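Local coordinates for protein putative oxidoreductase molybdopterin-binding subunit (Sulfolobus tokodaii, PDB 4ZOH) that probably serves as the molybdopterin-binding subunit of a molybdenum-containing oxidoreductase of the xanthine dehydrogenase and aldehyde oxidase family, holding pterin cytosine dinucleotide at the active site, at residues A[332-341]-A[671-680]; A[405-416]-A[564-575]. One frame throughout, in Å; residues are numbered along the deposited sequence.

Interaction 1: residues A[332-341]-A[671-680]; sequences RGAGRPEGIY and GEAGAIAATP. With MCN (pterin cytosine dinucleotide), chain D.
The guanidinium of Arg332 has N8' of the pterin cytosine dinucleotide over one face, 3.2 Å from NH2, and the carbonyl oxygen of Gly671 at its edge. NE and NH2 grip that oxygen side-on, NE at 2.7 Å, both lying in the carbonyl plane, while Gly671 N donates to the phosphate oxygen O2A of the cofactor. An extended chain, with CG anti to the backbone N (chi1 -162°), carries the group there, its CD resting on Ala675 CB. A leucine in place of this arginine would probably leave Gly671 O without its two donors and the pterin without its charged cover. The second guanidinium, that of Arg336, stands almost perpendicular to the Glu672 carboxylate (87°), and its NH1 forms a salt bridge from above the carboxylate plane to OE1, 2.7 Å away. Gly333 N donates to OE2 from the anti side, tilted out of the carboxylate plane, at 2.6 Å, so both carboxylate oxygens are held beside the molybdenum, about 3 Å from the Glu672 side chain; this is consistent with the glutamate found beside the metal in this family. Farther along, Ile676 sets CG1 against Pro337 CG at 3.8 Å and CG2 against Ile340, and a water joins Pro337 O to Ile676 O. Helices 336-353 and 673-688 thus start side by side, their short segments 8.4 Å apart at 33°, with helix 288-304 beside the first, helix 600-619 beside the second, and strand 405-412 touching both.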
loop_
_atom_site.group_PDB
_atom_site.type_symbol
_atom_site.label_atom_id
_atom_site.label_comp_id
_atom_site.label_asym_id
_atom_site.label_seq_id
_atom_site.Cartn_x
_atom_site.Cartn_y
_atom_site.Cartn_z
ATOM N N ARG A 332 4.319 30.038 9.368
ATOM C CA ARG A 332 4.664 30.052 10.775
ATOM C C ARG A 332 4.477 31.380 11.513
ATOM O O ARG A 332 5.260 32.298 11.337
ATOM C CB ARG A 332 6.096 29.490 10.982
ATOM C CG ARG A 332 6.294 29.074 12.468
ATOM C CD ARG A 332 7.678 28.463 12.681
ATOM N NE ARG A 332 7.769 27.769 13.991
ATOM C CZ ARG A 332 8.567 26.705 14.200
ATOM N NH1 ARG A 332 9.299 26.253 13.187
ATOM N NH2 ARG A 332 8.576 26.061 15.380
ATOM N N GLY A 333 3.411 31.460 12.292
ATOM C CA GLY A 333 2.953 32.685 12.944
ATOM C C GLY A 333 1.732 33.366 12.279
ATOM O O GLY A 333 0.960 33.994 12.961
ATOM N N ALA A 334 1.617 33.274 10.961
ATOM C CA ALA A 334 0.372 33.553 10.230
ATOM C C ALA A 334 -0.196 34.965 10.591
ATOM O O ALA A 334 -1.299 35.093 11.208
ATOM C CB ALA A 334 -0.640 32.460 10.556
ATOM N N GLY A 335 0.613 35.971 10.320
ATOM C CA GLY A 335 0.239 37.373 10.595
ATOM C C GLY A 335 0.801 37.947 11.910
ATOM O O GLY A 335 1.033 39.158 12.031
ATOM N N ARG A 336 0.954 37.107 12.926
ATOM C CA ARG A 336 1.460 37.613 14.223
ATOM C C ARG A 336 2.922 38.088 14.195
ATOM O O ARG A 336 3.224 39.122 14.821
ATOM C CB ARG A 336 1.185 36.654 15.348
ATOM C CG ARG A 336 -0.268 36.603 15.744
ATOM C CD ARG A 336 -0.994 35.394 15.187
ATOM N NE ARG A 336 -0.478 34.201 15.810
ATOM C CZ ARG A 336 -0.710 32.942 15.403
ATOM N NH1 ARG A 336 -0.154 31.915 16.073
ATOM N NH2 ARG A 336 -1.479 32.710 14.334
ATOM N N PRO A 337 3.814 37.401 13.408
ATOM C CA PRO A 337 5.186 37.876 13.310
ATOM C C PRO A 337 5.260 39.309 12.740
ATOM O O PRO A 337 6.080 40.152 13.225
ATOM C CB PRO A 337 5.831 36.912 12.313
ATOM C CG PRO A 337 5.070 35.676 12.486
ATOM C CD PRO A 337 3.672 36.058 12.781
ATOM N N GLU A 338 4.505 39.559 11.674
ATOM C CA GLU A 338 4.524 40.891 11.054
ATOM C C GLU A 338 4.119 41.988 12.060
ATOM O O GLU A 338 4.807 42.973 12.210
ATOM C CB GLU A 338 3.632 40.913 9.826
ATOM C CG GLU A 338 4.043 39.907 8.750
ATOM C CD GLU A 338 3.338 38.551 8.898
ATOM O OE1 GLU A 338 3.488 37.875 9.959
ATOM O OE2 GLU A 338 2.636 38.121 7.924
ATOM N N GLY A 339 3.025 41.776 12.750
ATOM C CA GLY A 339 2.495 42.728 13.743
ATOM C C GLY A 339 3.457 43.000 14.927
ATOM O O GLY A 339 3.702 44.157 15.228
ATOM N N ILE A 340 3.915 41.946 15.640
ATOM C CA ILE A 340 5.001 42.060 16.645
ATOM C C ILE A 340 6.286 42.696 16.040
ATOM O O ILE A 340 6.861 43.590 16.640
ATOM C CB ILE A 340 5.272 40.713 17.366
ATOM C CG1 ILE A 340 4.032 40.211 18.089
ATOM C CG2 ILE A 340 6.541 40.755 18.280
ATOM C CD1 ILE A 340 3.428 41.260 19.039
ATOM N N TYR A 341 6.697 42.300 14.833
ATOM C CA TYR A 341 7.847 42.900 14.195
ATOM C C TYR A 341 7.655 44.432 14.059
ATOM O O TYR A 341 8.585 45.215 14.372
ATOM C CB TYR A 341 8.065 42.290 12.827
ATOM C CG TYR A 341 8.958 43.062 11.844
ATOM C CD1 TYR A 341 10.339 42.986 11.902
ATOM C CD2 TYR A 341 8.393 43.839 10.792
ATOM C CE1 TYR A 341 11.157 43.685 10.979
ATOM C CE2 TYR A 341 9.196 44.525 9.878
ATOM C CZ TYR A 341 10.583 44.453 9.958
ATOM O OH TYR A 341 11.413 45.128 8.975
ATOM N N GLY A 671 4.341 26.680 19.242
ATOM C CA GLY A 671 4.805 26.291 17.853
ATOM C C GLY A 671 5.282 27.461 17.039
ATOM O O GLY A 671 6.228 27.330 16.216
ATOM N N GLU A 672 4.650 28.619 17.266
ATOM C CA GLU A 672 4.947 29.815 16.441
ATOM C C GLU A 672 5.778 30.951 17.041
ATOM O O GLU A 672 6.358 31.695 16.296
ATOM C CB GLU A 672 3.638 30.356 15.746
ATOM C CG GLU A 672 3.061 29.322 14.783
ATOM C CD GLU A 672 1.613 29.598 14.339
ATOM O OE1 GLU A 672 0.683 29.464 15.155
ATOM O OE2 GLU A 672 1.424 30.022 13.171
ATOM N N ALA A 673 5.797 31.035 18.386
ATOM C CA ALA A 673 6.470 32.063 19.249
ATOM C C ALA A 673 7.917 32.383 18.858
ATOM O O ALA A 673 8.289 33.560 18.640
ATOM C CB ALA A 673 6.348 31.593 20.717
ATOM N N GLY A 674 8.726 31.343 18.643
ATOM C CA GLY A 674 10.117 31.548 18.180
ATOM C C GLY A 674 10.243 32.347 16.928
ATOM O O GLY A 674 11.187 33.204 16.797
ATOM N N ALA A 675 9.344 32.064 15.950
ATOM C CA ALA A 675 9.478 32.751 14.664
ATOM C C ALA A 675 8.979 34.190 14.871
ATOM O O ALA A 675 9.495 35.096 14.217
ATOM C CB ALA A 675 8.701 32.035 13.519
ATOM N N ILE A 676 7.983 34.387 15.755
ATOM C CA ILE A 676 7.455 35.737 15.989
ATOM C C ILE A 676 8.585 36.631 16.618
ATOM O O ILE A 676 8.920 37.671 16.076
ATOM C CB ILE A 676 6.251 35.700 16.905
ATOM C CG1 ILE A 676 5.068 34.980 16.230
ATOM C CG2 ILE A 676 5.892 37.114 17.496
ATOM C CD1 ILE A 676 3.970 34.648 17.219
ATOM N N ALA A 677 9.186 36.166 17.729
ATOM C CA ALA A 677 10.225 36.929 18.452
ATOM C C ALA A 677 11.525 37.144 17.751
ATOM O O ALA A 677 12.084 38.204 17.893
ATOM C CB ALA A 677 10.453 36.374 19.865
ATOM N N ALA A 678 12.023 36.183 16.968
ATOM C CA ALA A 678 13.438 36.239 16.541
ATOM C C ALA A 678 13.745 37.307 15.529
ATOM O O ALA A 678 14.854 37.922 15.560
ATOM C CB ALA A 678 13.973 34.853 16.075
ATOM N N THR A 679 12.783 37.541 14.609
ATOM C CA THR A 679 13.014 38.512 13.547
ATOM C C THR A 679 13.314 39.908 14.079
ATOM O O THR A 679 14.374 40.463 13.791
ATOM C CB THR A 679 11.824 38.534 12.535
ATOM O OG1 THR A 679 11.670 37.209 12.042
ATOM C CG2 THR A 679 12.133 39.379 11.321
ATOM N N PRO A 680 12.400 40.514 14.814
ATOM C CA PRO A 680 12.805 41.857 15.287
ATOM C C PRO A 680 13.973 41.797 16.359
ATOM O O PRO A 680 14.711 42.774 16.495
ATOM C CB PRO A 680 11.564 42.328 16.062
ATOM C CG PRO A 680 10.893 41.096 16.530
ATOM C CD PRO A 680 11.064 40.118 15.342
HETATM N N1 MCN D . 4.570 22.154 24.006
HETATM C C2 MCN D . 4.614 21.874 25.362
HETATM N N3 MCN D . 4.080 22.731 26.287
HETATM C C4 MCN D . 3.496 23.908 25.833
HETATM C C5 MCN D . 3.446 24.205 24.472
HETATM C C6 MCN D . 3.966 23.308 23.538
HETATM O O2 MCN D . 5.121 20.843 25.815
HETATM N N4 MCN D . 2.987 24.720 26.735
HETATM C "C1'" MCN D . 5.144 21.165 23.092
HETATM C C2D MCN D . 4.051 20.196 22.635
HETATM O "O2'" MCN D . 3.976 19.046 23.423
HETATM C "C3'" MCN D . 4.542 19.769 21.277
HETATM C C4D MCN D . 4.936 21.086 20.749
HETATM O O4D MCN D . 5.587 21.775 21.903
HETATM O "O3'" MCN D . 5.638 18.924 21.325
HETATM C "C5'" MCN D . 3.518 21.496 20.402
HETATM O "O5'" MCN D . 3.430 22.778 20.155
HETATM P PA MCN D . 2.012 23.563 20.040
HETATM O O1A MCN D . 0.806 22.934 20.536
HETATM O O2A MCN D . 2.488 24.883 20.579
HETATM O O3A MCN D . 2.065 23.731 18.362
HETATM P PB MCN D . 1.500 22.581 17.380
HETATM O O1B MCN D . 0.018 22.849 17.176
HETATM O O2B MCN D . 1.838 21.202 17.745
HETATM O O3B MCN D . 2.318 22.927 16.135
HETATM C C10 MCN D . 1.882 23.867 15.115
HETATM C "C9'" MCN D . 2.978 24.854 14.797
HETATM C "C8'" MCN D . 2.708 25.636 13.623
HETATM S "S8'" MCN D . 1.211 26.547 13.498
HETATM C "C7'" MCN D . 3.627 25.807 12.632
HETATM S "S7'" MCN D . 3.371 26.888 11.237
HETATM C "C6'" MCN D . 4.954 25.225 12.700
HETATM C C7 MCN D . 5.292 24.816 14.173
HETATM O "O9'" MCN D . 4.178 24.098 14.662
HETATM N "N5'" MCN D . 5.156 24.132 11.751
HETATM C C4A MCN D . 6.044 23.062 11.978
HETATM N "N8'" MCN D . 6.494 23.928 14.197
HETATM C C4B MCN D . 6.734 23.003 13.224
HETATM N "N1'" MCN D . 7.626 22.048 13.496
HETATM C "C2'" MCN D . 7.844 21.092 12.596
HETATM N "N2'" MCN D . 8.714 20.153 12.902
HETATM N "N3'" MCN D . 7.201 21.069 11.315
HETATM C "C4'" MCN D . 6.284 22.091 10.975
HETATM O "O4'" MCN D . 5.721 22.089 9.842
HETATM O O HOH W 1 8.486 38.824 13.535
#

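Interaction 2: residues A[405-416]-A[564-575]; sequences CVGVSSYIEITA and PTTPYGVHLALV
Gly569 O is gripped by two donors of the neighbouring strand: Tyr411 N at 3.0 Å, tilted slightly from the carbonyl plane, and Ser410 OG at 3.1 Å, well above that plane. Ser410 OG gets there by standing anti to its own backbone N (chi1 -167°). The same pair of strands illustrates how a regular antiparallel sheet accommodates a large ring. Tyr411 and Gly569 form a hydrogen-bonded pair, and the phenol folds back across the partner strand, one face over the Gly569 N and Tyr568 C peptide, with CE2 3.3 Å from Gly569 N. Gly569 has no side chain to stand between its backbone and the ring. The edge of the Tyr411 ring is turned toward the His571 face in an offset edge-to-face pair, centroids 5.5 Å apart and planes at 87°; His571 itself is hydrogen-bonded to Tyr588 and Asp592. The face bearing Val406, Val408, Leu572 and Leu574 is largely apolar at that end: Val406 CG2 meets Leu574 CD1 at 3.7 Å, and Val408 lies side by side with Leu572. Beyond the regular strands, Thr415 OG1 bonds Thr565 O at 3.0 Å from above its carbonyl plane, while Thr415 CG2 butts against the proline ring at Pro567 CD, 3.6 Å away. At the far end, Cys405 is tied by a disulfide to Cys689. Strand 405-412 is outermost within this chain in its four-stranded sheet, strand 568-577 pairing antiparallel with 583-593 on its other side; helix 673-688 packs on the Tyr411 and His571 face, and helix 288-304 touches Ile412 and Ile414.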
loop_
_atom_site.group_PDB
_atom_site.type_symbol
_atom_site.label_atom_id
_atom_site.label_comp_id
_atom_site.label_asym_id
_atom_site.label_seq_id
_atom_site.Cartn_x
_atom_site.Cartn_y
_atom_site.Cartn_z
ATOM N N CYS A 405 26.811 43.437 19.547
ATOM C CA CYS A 405 25.670 44.348 19.731
ATOM C C CYS A 405 24.462 43.612 20.179
ATOM O O CYS A 405 24.207 42.491 19.743
ATOM C CB CYS A 405 25.383 44.987 18.403
ATOM S SG CYS A 405 26.766 46.028 17.983
ATOM N N VAL A 406 23.726 44.220 21.088
ATOM C CA VAL A 406 22.573 43.554 21.649
ATOM C C VAL A 406 21.270 44.049 21.004
ATOM O O VAL A 406 21.163 45.235 20.703
ATOM C CB VAL A 406 22.524 43.723 23.150
ATOM C CG1 VAL A 406 21.362 42.904 23.739
ATOM C CG2 VAL A 406 23.883 43.293 23.764
ATOM N N GLY A 407 20.307 43.134 20.796
ATOM C CA GLY A 407 18.969 43.523 20.400
ATOM C C GLY A 407 18.054 42.762 21.247
ATOM O O GLY A 407 18.352 41.609 21.645
ATOM N N VAL A 408 16.959 43.412 21.608
ATOM C CA VAL A 408 15.914 42.710 22.342
ATOM C C VAL A 408 14.573 42.919 21.653
ATOM O O VAL A 408 14.435 43.889 20.876
ATOM C CB VAL A 408 15.890 43.094 23.839
ATOM C CG1 VAL A 408 17.294 43.506 24.285
ATOM C CG2 VAL A 408 14.929 44.192 24.188
ATOM N N SER A 409 13.600 42.041 21.952
ATOM C CA SER A 409 12.220 42.345 21.631
ATOM C C SER A 409 11.348 41.543 22.564
ATOM O O SER A 409 11.739 40.509 23.137
ATOM C CB SER A 409 11.885 42.123 20.100
ATOM O OG SER A 409 11.800 40.735 19.839
ATOM N N SER A 410 10.162 42.053 22.758
ATOM C CA SER A 410 9.234 41.396 23.589
ATOM C C SER A 410 7.992 41.080 22.717
ATOM O O SER A 410 7.692 41.837 21.785
ATOM C CB SER A 410 8.889 42.343 24.670
ATOM O OG SER A 410 8.230 41.578 25.607
ATOM N N TYR A 411 7.332 39.952 22.957
ATOM C CA TYR A 411 6.256 39.583 22.087
ATOM C C TYR A 411 5.113 39.162 22.960
ATOM O O TYR A 411 5.290 38.768 24.128
ATOM C CB TYR A 411 6.693 38.446 21.086
ATOM C CG TYR A 411 6.750 37.098 21.735
ATOM C CD1 TYR A 411 5.616 36.301 21.808
ATOM C CD2 TYR A 411 7.960 36.641 22.397
ATOM C CE1 TYR A 411 5.645 35.067 22.478
ATOM C CE2 TYR A 411 8.008 35.394 23.030
ATOM C CZ TYR A 411 6.868 34.614 23.060
ATOM O OH TYR A 411 6.862 33.408 23.715
ATOM N N ILE A 412 3.924 39.248 22.386
ATOM C CA ILE A 412 2.756 38.536 22.927
ATOM C C ILE A 412 2.072 37.903 21.688
ATOM O O ILE A 412 2.405 38.307 20.584
ATOM C CB ILE A 412 1.856 39.471 23.751
ATOM C CG1 ILE A 412 0.811 38.647 24.486
ATOM C CG2 ILE A 412 1.352 40.669 22.928
ATOM C CD1 ILE A 412 0.405 39.124 25.863
ATOM N N GLU A 413 1.190 36.907 21.860
ATOM C CA GLU A 413 0.911 36.001 20.793
ATOM C C GLU A 413 -0.434 35.389 21.064
ATOM O O GLU A 413 -0.882 35.420 22.218
ATOM C CB GLU A 413 2.107 34.983 20.656
ATOM C CG GLU A 413 1.883 33.526 20.231
ATOM C CD GLU A 413 1.499 33.356 18.761
ATOM O OE1 GLU A 413 0.965 34.363 18.146
ATOM O OE2 GLU A 413 1.709 32.215 18.225
ATOM N N ILE A 414 -1.102 34.871 20.007
ATOM C CA ILE A 414 -2.456 34.277 20.153
ATOM C C ILE A 414 -2.399 32.834 19.695
ATOM O O ILE A 414 -1.848 32.563 18.670
ATOM C CB ILE A 414 -3.561 35.113 19.426
ATOM C CG1 ILE A 414 -3.047 35.651 18.074
ATOM C CG2 ILE A 414 -3.982 36.291 20.325
ATOM C CD1 ILE A 414 -4.104 36.293 17.139
ATOM N N THR A 415 -2.981 31.914 20.452
ATOM C CA THR A 415 -2.789 30.496 20.129
ATOM C C THR A 415 -4.015 29.751 20.567
ATOM O O THR A 415 -4.835 30.322 21.296
ATOM C CB THR A 415 -1.587 29.877 20.936
ATOM O OG1 THR A 415 -1.997 29.677 22.297
ATOM C CG2 THR A 415 -0.292 30.719 20.820
ATOM N N ALA A 416 -4.106 28.464 20.161
ATOM C CA ALA A 416 -5.112 27.513 20.669
ATOM C C ALA A 416 -6.546 27.901 20.226
ATOM O O ALA A 416 -7.521 27.956 21.016
ATOM C CB ALA A 416 -5.005 27.348 22.181
ATOM N N PRO A 564 -8.610 32.821 22.155
ATOM C CA PRO A 564 -7.235 32.312 22.074
ATOM C C PRO A 564 -6.416 32.669 23.377
ATOM O O PRO A 564 -6.525 33.783 23.871
ATOM C CB PRO A 564 -6.653 33.051 20.852
ATOM C CG PRO A 564 -7.838 33.551 20.057
ATOM C CD PRO A 564 -9.098 33.383 20.872
ATOM N N THR A 565 -5.678 31.713 23.934
ATOM C CA THR A 565 -4.780 31.937 25.064
ATOM C C THR A 565 -3.470 32.544 24.580
ATOM O O THR A 565 -2.984 32.218 23.474
ATOM C CB THR A 565 -4.556 30.646 25.841
ATOM O OG1 THR A 565 -3.976 30.935 27.118
ATOM C CG2 THR A 565 -3.667 29.625 25.048
ATOM N N THR A 566 -2.900 33.452 25.385
ATOM C CA THR A 566 -1.815 34.336 24.896
ATOM C C THR A 566 -0.466 34.130 25.642
ATOM O O THR A 566 -0.357 34.545 26.802
ATOM C CB THR A 566 -2.241 35.827 25.002
ATOM O OG1 THR A 566 -2.538 36.132 26.391
ATOM C CG2 THR A 566 -3.509 36.129 24.088
ATOM N N PRO A 567 0.550 33.440 25.015
ATOM C CA PRO A 567 1.888 33.418 25.661
ATOM C C PRO A 567 2.579 34.716 25.332
ATOM O O PRO A 567 2.118 35.445 24.449
ATOM C CB PRO A 567 2.610 32.277 24.935
ATOM C CG PRO A 567 2.030 32.321 23.541
ATOM C CD PRO A 567 0.539 32.578 23.804
ATOM N N TYR A 568 3.707 34.967 25.985
ATOM C CA TYR A 568 4.480 36.194 25.808
ATOM C C TYR A 568 5.917 35.881 26.224
ATOM O O TYR A 568 6.174 34.901 26.938
ATOM C CB TYR A 568 3.890 37.339 26.706
ATOM C CG TYR A 568 3.817 36.955 28.187
ATOM C CD1 TYR A 568 4.834 37.346 29.089
ATOM C CD2 TYR A 568 2.774 36.154 28.678
ATOM C CE1 TYR A 568 4.752 36.985 30.438
ATOM C CE2 TYR A 568 2.706 35.770 30.009
ATOM C CZ TYR A 568 3.713 36.178 30.885
ATOM O OH TYR A 568 3.668 35.771 32.197
ATOM N N GLY A 569 6.867 36.701 25.798
ATOM C CA GLY A 569 8.196 36.568 26.335
ATOM C C GLY A 569 9.119 37.634 25.867
ATOM O O GLY A 569 8.694 38.568 25.201
ATOM N N VAL A 570 10.399 37.511 26.236
ATOM C CA VAL A 570 11.423 38.466 25.805
ATOM C C VAL A 570 12.622 37.646 25.267
ATOM O O VAL A 570 12.991 36.635 25.882
ATOM C CB VAL A 570 11.786 39.477 26.955
ATOM C CG1 VAL A 570 12.118 38.734 28.269
ATOM C CG2 VAL A 570 12.996 40.322 26.572
ATOM N N HIS A 571 13.209 38.081 24.143
ATOM C CA HIS A 571 14.245 37.352 23.484
ATOM C C HIS A 571 15.314 38.381 23.299
ATOM O O HIS A 571 15.015 39.565 23.262
ATOM C CB HIS A 571 13.803 36.761 22.099
ATOM C CG HIS A 571 12.867 35.577 22.220
ATOM N ND1 HIS A 571 12.832 34.548 21.285
ATOM C CD2 HIS A 571 11.935 35.261 23.160
ATOM C CE1 HIS A 571 11.983 33.620 21.708
ATOM N NE2 HIS A 571 11.377 34.047 22.805
ATOM N N LEU A 572 16.564 37.909 23.184
ATOM C CA LEU A 572 17.725 38.746 23.178
ATOM C C LEU A 572 18.779 38.110 22.311
ATOM O O LEU A 572 18.913 36.903 22.316
ATOM C CB LEU A 572 18.258 38.817 24.619
ATOM C CG LEU A 572 17.339 39.352 25.673
ATOM C CD1 LEU A 572 16.888 38.215 26.512
ATOM C CD2 LEU A 572 18.142 40.282 26.581
ATOM N N ALA A 573 19.495 38.910 21.550
ATOM C CA ALA A 573 20.562 38.386 20.733
ATOM C C ALA A 573 21.782 39.285 20.824
ATOM O O ALA A 573 21.636 40.474 21.064
ATOM C CB ALA A 573 20.127 38.281 19.300
ATOM N N LEU A 574 22.957 38.712 20.580
ATOM C CA LEU A 574 24.219 39.434 20.551
ATOM C C LEU A 574 24.778 39.095 19.231
ATOM O O LEU A 574 24.933 37.902 18.912
ATOM C CB LEU A 574 25.208 38.930 21.677
ATOM C CG LEU A 574 26.621 39.616 21.760
ATOM C CD1 LEU A 574 26.498 40.967 22.424
ATOM C CD2 LEU A 574 27.619 38.785 22.600
ATOM N N VAL A 575 25.142 40.095 18.463
ATOM C CA VAL A 575 25.612 39.795 17.095
ATOM C C VAL A 575 26.868 40.558 16.840
ATOM O O VAL A 575 27.132 41.509 17.562
ATOM C CB VAL A 575 24.571 40.249 16.004
ATOM C CG1 VAL A 575 23.180 39.625 16.214
ATOM C CG2 VAL A 575 24.444 41.777 15.888
HETATM O O HOH W 2 -7.547 29.132 23.827
#

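Both contacts are buried, with centres about 8 Å apart, and along the chain interaction 2 is nested within the loop closed by interaction 1. They illustrate a division of labour: interaction 1 joins the beginnings of two helices and uses charges and backbone groups to fix the cofactor-side residues Arg332, Gly671 and Glu672, whereas interaction 2 is mostly repeated main-chain pairing, with aromatic and apolar side chains dressing the sheet. The helix 673-688 lies against the sheet of interaction 2 and so belongs to both settings. The sharpest junction is a salt bridge, Arg336 NE to Glu413 OE1 at 2.8 Å, which gives the arginine a second acidic partner, one from each contact.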